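Local coordinates for DNA replication and repair protein RecF (Caldanaerobacter subterraneus subsp. tengcongensis, PDB 5Z69), which is an ABC-type ATPase that binds ATP, probably binds single-stranded DNA, and acts as a recombination mediator in the RecFOR pathway of DNA repair, at residues T122-S126 / K302-L306; L144-I148 / V203-L208; F218-S223 / T296-C300; Y231-A235 / G270-E274. One frame throughout, in Å; residues are numbered along the deposited sequence. Where two conformers were deposited one is given.

Interaction 1: residues T122-S126 / K302-L306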
loop_
_atom_site.group_PDB
_atom_site.type_symbol
_atom_site.label_atom_id
_atom_site.label_comp_id
_atom_site.label_asym_id
_atom_site.label_seq_id
_atom_site.Cartn_x
_atom_site.Cartn_y
_atom_site.Cartn_z
ATOM N N THR A 122 -25.866 -10.885 14.372
ATOM C CA THR A 122 -25.020 -10.895 15.548
ATOM C C THR A 122 -23.765 -10.067 15.270
ATOM O O THR A 122 -23.404 -9.850 14.121
ATOM C CB THR A 122 -24.559 -12.330 15.933
ATOM O OG1 THR A 122 -24.064 -12.971 14.757
ATOM C CG2 THR A 122 -25.707 -13.171 16.535
ATOM N N VAL A 123 -23.119 -9.595 16.326
ATOM C CA VAL A 123 -21.739 -9.119 16.239
ATOM C C VAL A 123 -20.970 -9.868 17.308
ATOM O O VAL A 123 -21.416 -9.933 18.452
ATOM C CB VAL A 123 -21.620 -7.603 16.469
ATOM C CG1 VAL A 123 -20.141 -7.152 16.396
ATOM C CG2 VAL A 123 -22.473 -6.867 15.457
ATOM N N ILE A 124 -19.840 -10.454 16.938
ATOM C CA ILE A 124 -19.089 -11.252 17.890
ATOM C C ILE A 124 -17.767 -10.562 18.183
ATOM O O ILE A 124 -17.053 -10.174 17.268
ATOM C CB ILE A 124 -18.849 -12.699 17.375
ATOM C CG1 ILE A 124 -17.944 -13.467 18.335
ATOM C CG2 ILE A 124 -18.291 -12.706 15.941
ATOM C CD1 ILE A 124 -18.197 -14.969 18.313
ATOM N N PHE A 125 -17.484 -10.396 19.470
ATOM C CA PHE A 125 -16.263 -9.764 19.948
ATOM C C PHE A 125 -15.432 -10.878 20.530
ATOM O O PHE A 125 -15.917 -11.621 21.366
ATOM C CB PHE A 125 -16.539 -8.703 21.025
ATOM C CG PHE A 125 -17.430 -7.570 20.581
ATOM C CD1 PHE A 125 -18.811 -7.745 20.464
ATOM C CD2 PHE A 125 -16.892 -6.312 20.321
ATOM C CE1 PHE A 125 -19.629 -6.677 20.072
ATOM C CE2 PHE A 125 -17.702 -5.249 19.928
ATOM C CZ PHE A 125 -19.068 -5.433 19.801
ATOM N N SER A 126 -14.182 -10.979 20.094
ATOM C CA SER A 126 -13.301 -12.090 20.445
ATOM C C SER A 126 -11.865 -11.564 20.562
ATOM O O SER A 126 -11.529 -10.579 19.917
ATOM C CB SER A 126 -13.399 -13.191 19.387
ATOM O OG SER A 126 -12.540 -14.268 19.682
ATOM N N LYS A 302 -14.549 -2.955 16.050
ATOM C CA LYS A 302 -15.740 -3.790 16.286
ATOM C C LYS A 302 -16.923 -2.943 16.764
ATOM O O LYS A 302 -18.071 -3.183 16.379
ATOM C CB LYS A 302 -15.430 -4.899 17.295
ATOM C CG LYS A 302 -14.292 -5.858 16.878
ATOM C CD LYS A 302 -14.648 -6.702 15.652
ATOM C CE LYS A 302 -15.839 -7.621 15.982
ATOM N NZ LYS A 302 -16.238 -8.554 14.866
ATOM N N LEU A 303 -16.642 -1.950 17.603
ATOM C CA LEU A 303 -17.669 -1.001 18.016
ATOM C C LEU A 303 -18.268 -0.319 16.789
ATOM O O LEU A 303 -19.468 -0.086 16.729
ATOM C CB LEU A 303 -17.096 0.039 18.990
ATOM C CG LEU A 303 -16.851 -0.447 20.422
ATOM C CD1 LEU A 303 -16.241 0.665 21.266
ATOM C CD2 LEU A 303 -18.148 -0.951 21.053
ATOM N N SER A 304 -17.427 -0.046 15.800
ATOM C CA SER A 304 -17.864 0.571 14.550
ATOM C C SER A 304 -18.668 -0.380 13.669
ATOM O O SER A 304 -19.623 0.028 12.994
ATOM C CB SER A 304 -16.657 1.087 13.772
ATOM O OG SER A 304 -16.102 2.205 14.425
ATOM N N GLU A 305 -18.267 -1.645 13.666
ATOM C CA GLU A 305 -18.997 -2.675 12.943
ATOM C C GLU A 305 -20.422 -2.676 13.439
ATOM O O GLU A 305 -21.382 -2.601 12.665
ATOM C CB GLU A 305 -18.344 -4.047 13.148
ATOM C CG GLU A 305 -19.050 -5.184 12.408
ATOM C CD GLU A 305 -18.541 -6.554 12.816
ATOM O OE1 GLU A 305 -17.344 -6.665 13.175
ATOM O OE2 GLU A 305 -19.348 -7.522 12.778
ATOM N N LEU A 306 -20.549 -2.731 14.756
ATOM C CA LEU A 306 -21.845 -2.714 15.409
ATOM C C LEU A 306 -22.664 -1.480 15.023
ATOM O O LEU A 306 -23.820 -1.581 14.613
ATOM C CB LEU A 306 -21.640 -2.777 16.920
ATOM C CG LEU A 306 -22.886 -2.597 17.786
ATOM C CD1 LEU A 306 -23.973 -3.579 17.383
ATOM C CD2 LEU A 306 -22.513 -2.753 19.260
HETATM O O HOH W 1 -19.173 -9.835 14.113
#

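Interaction 2: residues L144-I148 / V203-L208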
loop_
_atom_site.group_PDB
_atom_site.type_symbol
_atom_site.label_atom_id
_atom_site.label_comp_id
_atom_site.label_asym_id
_atom_site.label_seq_id
_atom_site.Cartn_x
_atom_site.Cartn_y
_atom_site.Cartn_z
ATOM N N LEU A 144 -13.579 -7.372 6.004
ATOM C CA LEU A 144 -14.304 -6.367 5.250
ATOM C C LEU A 144 -15.414 -6.957 4.362
ATOM O O LEU A 144 -16.511 -6.412 4.290
ATOM C CB LEU A 144 -13.319 -5.570 4.393
ATOM C CG LEU A 144 -13.916 -4.421 3.586
ATOM C CD1 LEU A 144 -14.568 -3.416 4.490
ATOM C CD2 LEU A 144 -12.818 -3.754 2.741
ATOM N N ASP A 145 -15.116 -8.053 3.663
ATOM C CA ASP A 145 -16.095 -8.704 2.797
ATOM C C ASP A 145 -17.296 -9.210 3.607
ATOM O O ASP A 145 -18.436 -9.127 3.159
ATOM C CB ASP A 145 -15.460 -9.879 2.055
ATOM C CG ASP A 145 -14.644 -9.456 0.849
ATOM O OD1 ASP A 145 -14.874 -8.355 0.305
ATOM O OD2 ASP A 145 -13.801 -10.265 0.421
ATOM N N ALA A 146 -17.024 -9.736 4.795
ATOM C CA ALA A 146 -18.080 -10.289 5.657
ATOM C C ALA A 146 -18.926 -9.188 6.269
ATOM O O ALA A 146 -20.149 -9.311 6.325
ATOM C CB ALA A 146 -17.475 -11.156 6.756
ATOM N N CYS A 147 -18.284 -8.117 6.743
ATOM C CA CYS A 147 -19.027 -6.973 7.262
ATOM C C CYS A 147 -19.995 -6.430 6.226
ATOM O O CYS A 147 -21.179 -6.189 6.511
ATOM C CB CYS A 147 -18.083 -5.855 7.702
ATOM S SG CYS A 147 -17.157 -6.267 9.175
ATOM N N ILE A 148 -19.491 -6.235 5.015
ATOM C CA ILE A 148 -20.331 -5.628 3.985
ATOM C C ILE A 148 -21.441 -6.559 3.494
ATOM O O ILE A 148 -22.580 -6.124 3.364
ATOM C CB ILE A 148 -19.515 -5.175 2.793
ATOM C CG1 ILE A 148 -18.443 -4.141 3.251
ATOM C CG2 ILE A 148 -20.460 -4.587 1.730
ATOM C CD1 ILE A 148 -17.463 -3.728 2.174
ATOM N N VAL A 203 -18.043 0.006 -3.401
ATOM C CA VAL A 203 -18.742 -0.267 -2.160
ATOM C C VAL A 203 -17.782 -0.403 -0.982
ATOM O O VAL A 203 -18.081 0.058 0.130
ATOM C CB VAL A 203 -19.596 -1.538 -2.271
ATOM C CG1 VAL A 203 -20.173 -1.913 -0.896
ATOM C CG2 VAL A 203 -20.693 -1.334 -3.306
ATOM N N ARG A 204 -16.635 -1.032 -1.213
ATOM C CA ARG A 204 -15.633 -1.134 -0.155
ATOM C C ARG A 204 -15.222 0.251 0.328
ATOM O O ARG A 204 -15.042 0.465 1.533
ATOM C CB ARG A 204 -14.400 -1.900 -0.621
ATOM C CG ARG A 204 -14.576 -3.411 -0.657
ATOM C CD ARG A 204 -13.275 -4.091 -1.064
ATOM N NE ARG A 204 -13.436 -5.534 -1.052
ATOM C CZ ARG A 204 -12.495 -6.401 -1.388
ATOM N NH1 ARG A 204 -11.296 -5.975 -1.781
ATOM N NH2 ARG A 204 -12.759 -7.700 -1.340
ATOM N N ASN A 205 -15.085 1.185 -0.615
ATOM C CA ASN A 205 -14.745 2.569 -0.271
ATOM C C ASN A 205 -15.834 3.218 0.566
ATOM O O ASN A 205 -15.550 3.870 1.577
ATOM C CB ASN A 205 -14.512 3.410 -1.522
ATOM C CG ASN A 205 -13.890 4.770 -1.200
ATOM O OD1 ASN A 205 -12.739 4.855 -0.782
ATOM N ND2 ASN A 205 -14.662 5.827 -1.380
ATOM N N ASN A 206 -17.082 3.054 0.141
ATOM C CA ASN A 206 -18.212 3.571 0.916
ATOM C C ASN A 206 -18.170 3.081 2.365
ATOM O O ASN A 206 -18.409 3.847 3.294
ATOM C CB ASN A 206 -19.551 3.171 0.286
ATOM C CG ASN A 206 -19.725 3.691 -1.135
ATOM O OD1 ASN A 206 -20.412 3.070 -1.948
ATOM N ND2 ASN A 206 -19.105 4.828 -1.441
ATOM N N TYR A 207 -17.861 1.797 2.547
ATOM C CA TYR A 207 -17.866 1.218 3.888
ATOM C C TYR A 207 -16.657 1.729 4.689
ATOM O O TYR A 207 -16.774 2.046 5.875
ATOM C CB TYR A 207 -17.854 -0.333 3.844
ATOM C CG TYR A 207 -17.962 -0.947 5.219
ATOM C CD1 TYR A 207 -19.206 -1.324 5.741
ATOM C CD2 TYR A 207 -16.834 -1.147 6.008
ATOM C CE1 TYR A 207 -19.310 -1.875 7.009
ATOM C CE2 TYR A 207 -16.929 -1.692 7.271
ATOM C CZ TYR A 207 -18.181 -2.065 7.766
ATOM O OH TYR A 207 -18.300 -2.593 9.037
ATOM N N LEU A 208 -15.499 1.778 4.043
ATOM C CA LEU A 208 -14.290 2.229 4.712
ATOM C C LEU A 208 -14.413 3.712 5.142
ATOM O O LEU A 208 -13.927 4.077 6.223
ATOM C CB LEU A 208 -13.077 1.990 3.816
ATOM C CG LEU A 208 -12.684 0.516 3.705
ATOM C CD1 LEU A 208 -11.648 0.381 2.659
ATOM C CD2 LEU A 208 -12.171 -0.091 5.006
HETATM O O HOH W 2 -11.926 -10.335 -1.630
#

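Interaction 3: residues F218-S223 / T296-C300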
loop_
_atom_site.group_PDB
_atom_site.type_symbol
_atom_site.label_atom_id
_atom_site.label_comp_id
_atom_site.label_asym_id
_atom_site.label_seq_id
_atom_site.Cartn_x
_atom_site.Cartn_y
_atom_site.Cartn_z
ATOM N N PHE A 218 -14.944 6.697 18.123
ATOM C CA PHE A 218 -14.691 5.816 19.266
ATOM C C PHE A 218 -13.265 5.957 19.811
ATOM O O PHE A 218 -13.060 6.023 21.025
ATOM C CB PHE A 218 -14.969 4.353 18.893
ATOM C CG PHE A 218 -16.432 4.019 18.803
ATOM C CD1 PHE A 218 -17.222 4.002 19.944
ATOM C CD2 PHE A 218 -17.023 3.714 17.584
ATOM C CE1 PHE A 218 -18.571 3.694 19.870
ATOM C CE2 PHE A 218 -18.373 3.411 17.508
ATOM C CZ PHE A 218 -19.146 3.405 18.652
ATOM N N LEU A 219 -12.293 6.005 18.908
ATOM C CA LEU A 219 -10.890 6.140 19.284
ATOM C C LEU A 219 -10.628 7.432 20.062
ATOM O O LEU A 219 -9.927 7.426 21.077
ATOM C CB LEU A 219 -10.006 6.091 18.038
ATOM C CG LEU A 219 -8.505 6.212 18.278
ATOM C CD1 LEU A 219 -7.999 5.019 19.077
ATOM C CD2 LEU A 219 -7.755 6.344 16.964
ATOM N N MET A 220 -11.206 8.533 19.590
ATOM C CA MET A 220 -10.967 9.834 20.201
ATOM C C MET A 220 -11.574 9.898 21.597
ATOM O O MET A 220 -11.208 10.752 22.402
ATOM C CB MET A 220 -11.534 10.957 19.323
ATOM C CG MET A 220 -10.966 12.348 19.615
ATOM S SD MET A 220 -9.161 12.452 19.463
ATOM C CE MET A 220 -8.914 14.225 19.364
ATOM N N GLU A 221 -12.496 8.983 21.884
ATOM C CA GLU A 221 -13.200 8.983 23.163
ATOM C C GLU A 221 -12.454 8.224 24.258
ATOM O O GLU A 221 -12.511 8.611 25.422
ATOM C CB GLU A 221 -14.603 8.382 23.014
ATOM C CG GLU A 221 -15.563 9.158 22.116
ATOM C CD GLU A 221 -15.762 10.591 22.555
ATOM O OE1 GLU A 221 -15.890 10.830 23.777
ATOM O OE2 GLU A 221 -15.780 11.481 21.676
ATOM N N ILE A 222 -11.767 7.143 23.898
ATOM C CA ILE A 222 -11.142 6.294 24.911
ATOM C C ILE A 222 -9.609 6.327 24.930
ATOM O O ILE A 222 -8.983 5.782 25.842
ATOM C CB ILE A 222 -11.584 4.827 24.748
ATOM C CG1 ILE A 222 -11.154 4.285 23.388
ATOM C CG2 ILE A 222 -13.094 4.698 24.914
ATOM C CD1 ILE A 222 -11.420 2.805 23.227
ATOM N N SER A 223 -9.013 6.959 23.923
ATOM C CA SER A 223 -7.559 7.040 23.827
ATOM C C SER A 223 -7.095 8.432 23.424
ATOM O O SER A 223 -5.906 8.744 23.503
ATOM C CB SER A 223 -7.034 6.011 22.826
ATOM O OG SER A 223 -7.192 4.695 23.319
ATOM N N THR A 296 -6.885 -1.749 21.534
ATOM C CA THR A 296 -7.814 -0.634 21.560
ATOM C C THR A 296 -8.415 -0.408 20.175
ATOM O O THR A 296 -9.634 -0.216 20.027
ATOM C CB THR A 296 -7.114 0.645 22.054
ATOM O OG1 THR A 296 -6.809 0.505 23.447
ATOM C CG2 THR A 296 -8.005 1.862 21.850
ATOM N N ALA A 297 -7.547 -0.440 19.167
ATOM C CA ALA A 297 -7.950 -0.269 17.777
ATOM C C ALA A 297 -8.910 -1.375 17.328
ATOM O O ALA A 297 -9.831 -1.118 16.568
ATOM C CB ALA A 297 -6.734 -0.237 16.874
ATOM N N ALA A 298 -8.670 -2.594 17.799
ATOM C CA ALA A 298 -9.555 -3.723 17.535
ATOM C C ALA A 298 -10.948 -3.454 18.092
ATOM O O ALA A 298 -11.954 -3.723 17.431
ATOM C CB ALA A 298 -8.992 -4.982 18.133
ATOM N N LEU A 299 -10.989 -2.913 19.310
ATOM C CA LEU A 299 -12.239 -2.605 19.998
ATOM C C LEU A 299 -13.051 -1.566 19.229
ATOM O O LEU A 299 -14.261 -1.729 19.027
ATOM C CB LEU A 299 -11.953 -2.113 21.423
ATOM C CG LEU A 299 -13.143 -1.681 22.284
ATOM C CD1 LEU A 299 -14.207 -2.751 22.276
ATOM C CD2 LEU A 299 -12.727 -1.395 23.717
ATOM N N CYS A 300 -12.373 -0.500 18.805
ATOM C CA CYS A 300 -12.990 0.573 18.027
ATOM C C CYS A 300 -13.516 0.068 16.683
ATOM O O CYS A 300 -14.581 0.476 16.225
ATOM C CB CYS A 300 -11.980 1.702 17.784
ATOM S SG CYS A 300 -11.532 2.663 19.257
#

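Interaction 4: residues Y231-A235 / G270-E274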
loop_
_atom_site.group_PDB
_atom_site.type_symbol
_atom_site.label_atom_id
_atom_site.label_comp_id
_atom_site.label_asym_id
_atom_site.label_seq_id
_atom_site.Cartn_x
_atom_site.Cartn_y
_atom_site.Cartn_z
ATOM N N TYR A 231 -7.186 3.094 2.011
ATOM C CA TYR A 231 -7.674 1.993 1.203
ATOM C C TYR A 231 -6.753 1.781 0.006
ATOM O O TYR A 231 -6.773 2.552 -0.955
ATOM C CB TYR A 231 -9.122 2.271 0.758
ATOM C CG TYR A 231 -9.755 1.229 -0.156
ATOM C CD1 TYR A 231 -9.260 -0.080 -0.231
ATOM C CD2 TYR A 231 -10.850 1.564 -0.944
ATOM C CE1 TYR A 231 -9.839 -1.012 -1.071
ATOM C CE2 TYR A 231 -11.444 0.635 -1.783
ATOM C CZ TYR A 231 -10.939 -0.645 -1.836
ATOM O OH TYR A 231 -11.525 -1.541 -2.684
ATOM N N LEU A 232 -5.953 0.720 0.077
ATOM C CA LEU A 232 -5.053 0.353 -1.012
ATOM C C LEU A 232 -5.784 -0.470 -2.061
ATOM O O LEU A 232 -5.600 -1.698 -2.137
ATOM C CB LEU A 232 -3.853 -0.434 -0.477
ATOM C CG LEU A 232 -3.069 0.245 0.647
ATOM C CD1 LEU A 232 -1.780 -0.516 0.932
ATOM C CD2 LEU A 232 -2.784 1.684 0.265
ATOM N N ASN A 233 -6.610 0.191 -2.870
ATOM C CA ASN A 233 -7.374 -0.528 -3.886
ATOM C C ASN A 233 -6.535 -0.874 -5.116
ATOM O O ASN A 233 -5.436 -0.325 -5.334
ATOM C CB ASN A 233 -8.619 0.265 -4.298
ATOM C CG ASN A 233 -8.290 1.540 -5.031
ATOM O OD1 ASN A 233 -7.964 1.521 -6.221
ATOM N ND2 ASN A 233 -8.403 2.664 -4.337
ATOM N N SER A 234 -7.062 -1.790 -5.919
ATOM C CA SER A 234 -6.285 -2.399 -6.996
ATOM C C SER A 234 -6.293 -1.547 -8.264
ATOM O O SER A 234 -5.616 -1.875 -9.240
ATOM C CB SER A 234 -6.815 -3.799 -7.310
ATOM O OG SER A 234 -8.236 -3.815 -7.331
ATOM N N ALA A 235 -7.076 -0.475 -8.242
ATOM C CA ALA A 235 -7.175 0.449 -9.360
ATOM C C ALA A 235 -6.115 1.553 -9.218
ATOM O O ALA A 235 -5.924 2.326 -10.145
ATOM C CB ALA A 235 -8.555 1.059 -9.439
ATOM N N GLY A 270 -6.805 -7.084 -8.825
ATOM C CA GLY A 270 -8.216 -7.070 -8.463
ATOM C C GLY A 270 -8.468 -6.953 -6.976
ATOM O O GLY A 270 -7.513 -6.934 -6.180
ATOM N N PRO A 271 -9.763 -6.877 -6.589
ATOM C CA PRO A 271 -10.215 -6.802 -5.198
ATOM C C PRO A 271 -9.606 -7.859 -4.286
ATOM O O PRO A 271 -9.458 -7.600 -3.095
ATOM C CB PRO A 271 -11.738 -7.012 -5.312
ATOM C CG PRO A 271 -12.094 -6.483 -6.640
ATOM C CD PRO A 271 -10.862 -6.601 -7.535
ATOM N N HIS A 272 -9.245 -9.017 -4.833
ATOM C CA HIS A 272 -8.741 -10.121 -4.013
ATOM C C HIS A 272 -7.282 -9.950 -3.596
ATOM O O HIS A 272 -6.721 -10.834 -2.933
ATOM C CB HIS A 272 -8.895 -11.454 -4.756
ATOM C CG HIS A 272 -8.113 -11.513 -6.030
ATOM N ND1 HIS A 272 -8.475 -10.809 -7.158
ATOM C CD2 HIS A 272 -6.970 -12.168 -6.346
ATOM C CE1 HIS A 272 -7.600 -11.042 -8.120
ATOM N NE2 HIS A 272 -6.680 -11.868 -7.655
ATOM N N ARG A 273 -6.666 -8.833 -3.987
ATOM C CA ARG A 273 -5.291 -8.547 -3.567
ATOM C C ARG A 273 -5.199 -7.241 -2.824
ATOM O O ARG A 273 -4.107 -6.748 -2.610
ATOM C CB ARG A 273 -4.332 -8.483 -4.766
ATOM C CG ARG A 273 -4.121 -9.803 -5.473
ATOM C CD ARG A 273 -3.355 -10.765 -4.590
ATOM N NE ARG A 273 -2.967 -11.961 -5.334
ATOM C CZ ARG A 273 -1.900 -12.042 -6.123
ATOM N NH2 ARG A 273 -1.660 -13.185 -6.752
ATOM N N GLU A 274 -6.340 -6.670 -2.449
ATOM C CA GLU A 274 -6.349 -5.342 -1.834
ATOM C C GLU A 274 -6.103 -5.402 -0.333
ATOM O O GLU A 274 -6.063 -6.482 0.261
ATOM C CB GLU A 274 -7.676 -4.632 -2.130
ATOM C CG GLU A 274 -7.910 -4.403 -3.625
ATOM C CD GLU A 274 -9.199 -3.648 -3.926
ATOM O OE1 GLU A 274 -10.046 -3.508 -3.018
ATOM O OE2 GLU A 274 -9.363 -3.187 -5.078
#

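Interaction 1: residues T122-S126 / K302-L306
Phe-125 brings its ring against the base of the Lys-302 side chain, CE2 3.5 Å from the lysine CB, while CZ reaches Leu-306 CD2 at 4.4 Å and CE2 reaches Leu-303 CD2 at 4.5 Å. Two residues earlier on the strand, Val-123 points at the helix: its CG2 lies 4.1 Å from Leu-306 CD1, and its CG1 3.7 Å from Glu-305 OE2. A beta-branched valine and a flat phenylalanine suit a strand that must present a close apolar surface to a helix. The aliphatic part of Lys-302 joins that surface, but its charge must be paid for: NZ forms a salt bridge to Glu-305 OE1 at 2.8 Å, and a weak hydrogen bond to Ile-124 O at 3.0 Å. A water accepts from Ile-124 N and, weakly, from Lys-302 NZ, and donates to Glu-305 OE2, and Tyr-143 OH also bonds the glutamate. Thus Ile-124 N and O, on the edge turned from strand 318-321, both find partners, while Val-123 and Phe-125 pair with that strand and Asp-322. Strand and helix run antiparallel (174°), their axes 9.1 Å apart, as in the alpha/beta core of P-loop ATPases, where helices cover the central sheet.

Interaction 2: residues L144-I148 / V203-L208
Arg-204 carries the polar half of this helix-helix contact. Its NH2 donates to Asp-145 OD1 at 2.8 Å with an N-H...O angle of 149°, a salt bridge made at the edge of the guanidinium. The same NH2 gives a second bond, 2.8 Å long, to a water that donates to Asp-145 OD2, so both carboxylate oxygens are engaged. Tyr-155 OH joins the cluster, bonding both Asp-145 OD1 and Arg-204 NE, while NH1 is taken by Glu-274 and Pro-271 O. A long arginine suits this place because it spans the gap between helices and still satisfies all three nitrogens. Beside the charges the contact is apolar. Leu-144 CD1 meets Tyr-207 CD2 at 3.5 Å and Leu-208 CD2 at 4.1 Å, and Ile-148 sets CG1 3.8 Å from Tyr-207 CG and CG2 3.8 Å from Val-203 CG1. Cys-147, small enough to admit the tyrosine, has CB 3.5 Å from Tyr-207 OH. The local axes pass 10.8 Å apart at 84°, a separation consistent with the bulky leucine, isoleucine and tyrosine between them. Such a nearly perpendicular crossing, with a salt bridge beside an apolar centre, joins helices 137-151 and 186-222 in the helical part of the RecF fold.

Interaction 3: residues F218-S223 / T296-C300
Thr-296 opens the second segment with its CB directed at the other helix, and its methyl CG2 makes the contact: it lies 3.8 Å from Ile-222 CD1, 4.2 Å from Leu-219 CD1 and 3.3 Å from Ser-223 OG. Its hydroxyl turns back to Gly-292 O in its own helix, a common solution for threonine in a helix, which hides the polar group and leaves the methyl for packing. The next contact is at Leu-299, whose CD2 approaches Ile-222 CD1 at 4.4 Å near the margin of the interface. Cys-300 then fills its centre. The sulphur SG sits 3.4 Å from Leu-219 N, 3.8 Å from Phe-218 CB, 3.9 Å from Leu-219 CB and 4.0 Å from Ile-222 CD1. A compact, polarisable side chain suits this point, because the CA atoms of Phe-218 and Cys-300 are just 5.6 Å apart. From there the Phe-218 ring heads away along helix 291-313 to Leu-303, Ser-304 and Glu-307. The axes cross at 132°, 9.8 Å apart, where helix 186-222 ends and Ser-223 leaves helical geometry. With no hydrogen bond or salt bridge between the segments, their cohesion comes mainly from shape fit and the burial of methyl, methylene and sulphur groups.

Interaction 4: residues Y231-A235 / G270-E274
Glu-274 extends from its backbone with chi1 m and chi2 t, which carries its carboxylate among donors supplied by 231-235. Tyr-231, chi1 t, directs OH to Glu-274 OE1, which lies near the ring plane, in a very short hydrogen bond of 2.5 Å. Ser-234 adopts p, folding OG back so that it and its own backbone N both donate to Glu-274 OE2, at 2.6 and 2.8 Å. A glutamate suits this place because each oxygen can accept several bonds. Asn-233, also p, closes an Asx turn, its OD1 accepting from Ala-235 N at 3.0 Å, while ND2 bonds Val-237 O; Leu-232 centres an inverse gamma turn just before. Gly-270, with phi 146°, takes a conformation in which a CB would strike the preceding carbonyl oxygen. The contact lies where strand 227-232 ends and strand 275-280, its antiparallel neighbour, is about to begin. Helix 186-222 packs on Tyr-231 and supplies Arg-204 to Glu-274 OE1, helix 243-256 covers Ser-234 and Ala-235, and helix 153-177 touches Pro-271 and His-272.

How the interactions relate
Interaction 1 is the most central and wholly buried, joining the nucleotide-binding sheet to helix 291-313; interaction 2, also buried, lies beside it, with Cys-147 and Tyr-207 packing on Glu-305. Interactions 3 and 4 are more peripheral and only partly buried. Helix 291-313 serves interactions 1 and 3, and Phe-218 packs on Leu-303 and Ser-304 to connect them; helix 186-222 serves interactions 2 and 3. Arg-204 ties interaction 2 to interaction 4 through Glu-274 and Pro-271, making one continuous polar network. Chemistry does not simply follow depth: buried contacts 1 and 2 mix apolar packing with compensated charges, interaction 3 is mostly apolar, with no hydrogen bond across it, and interaction 4 is dominated by hydrogen bonds.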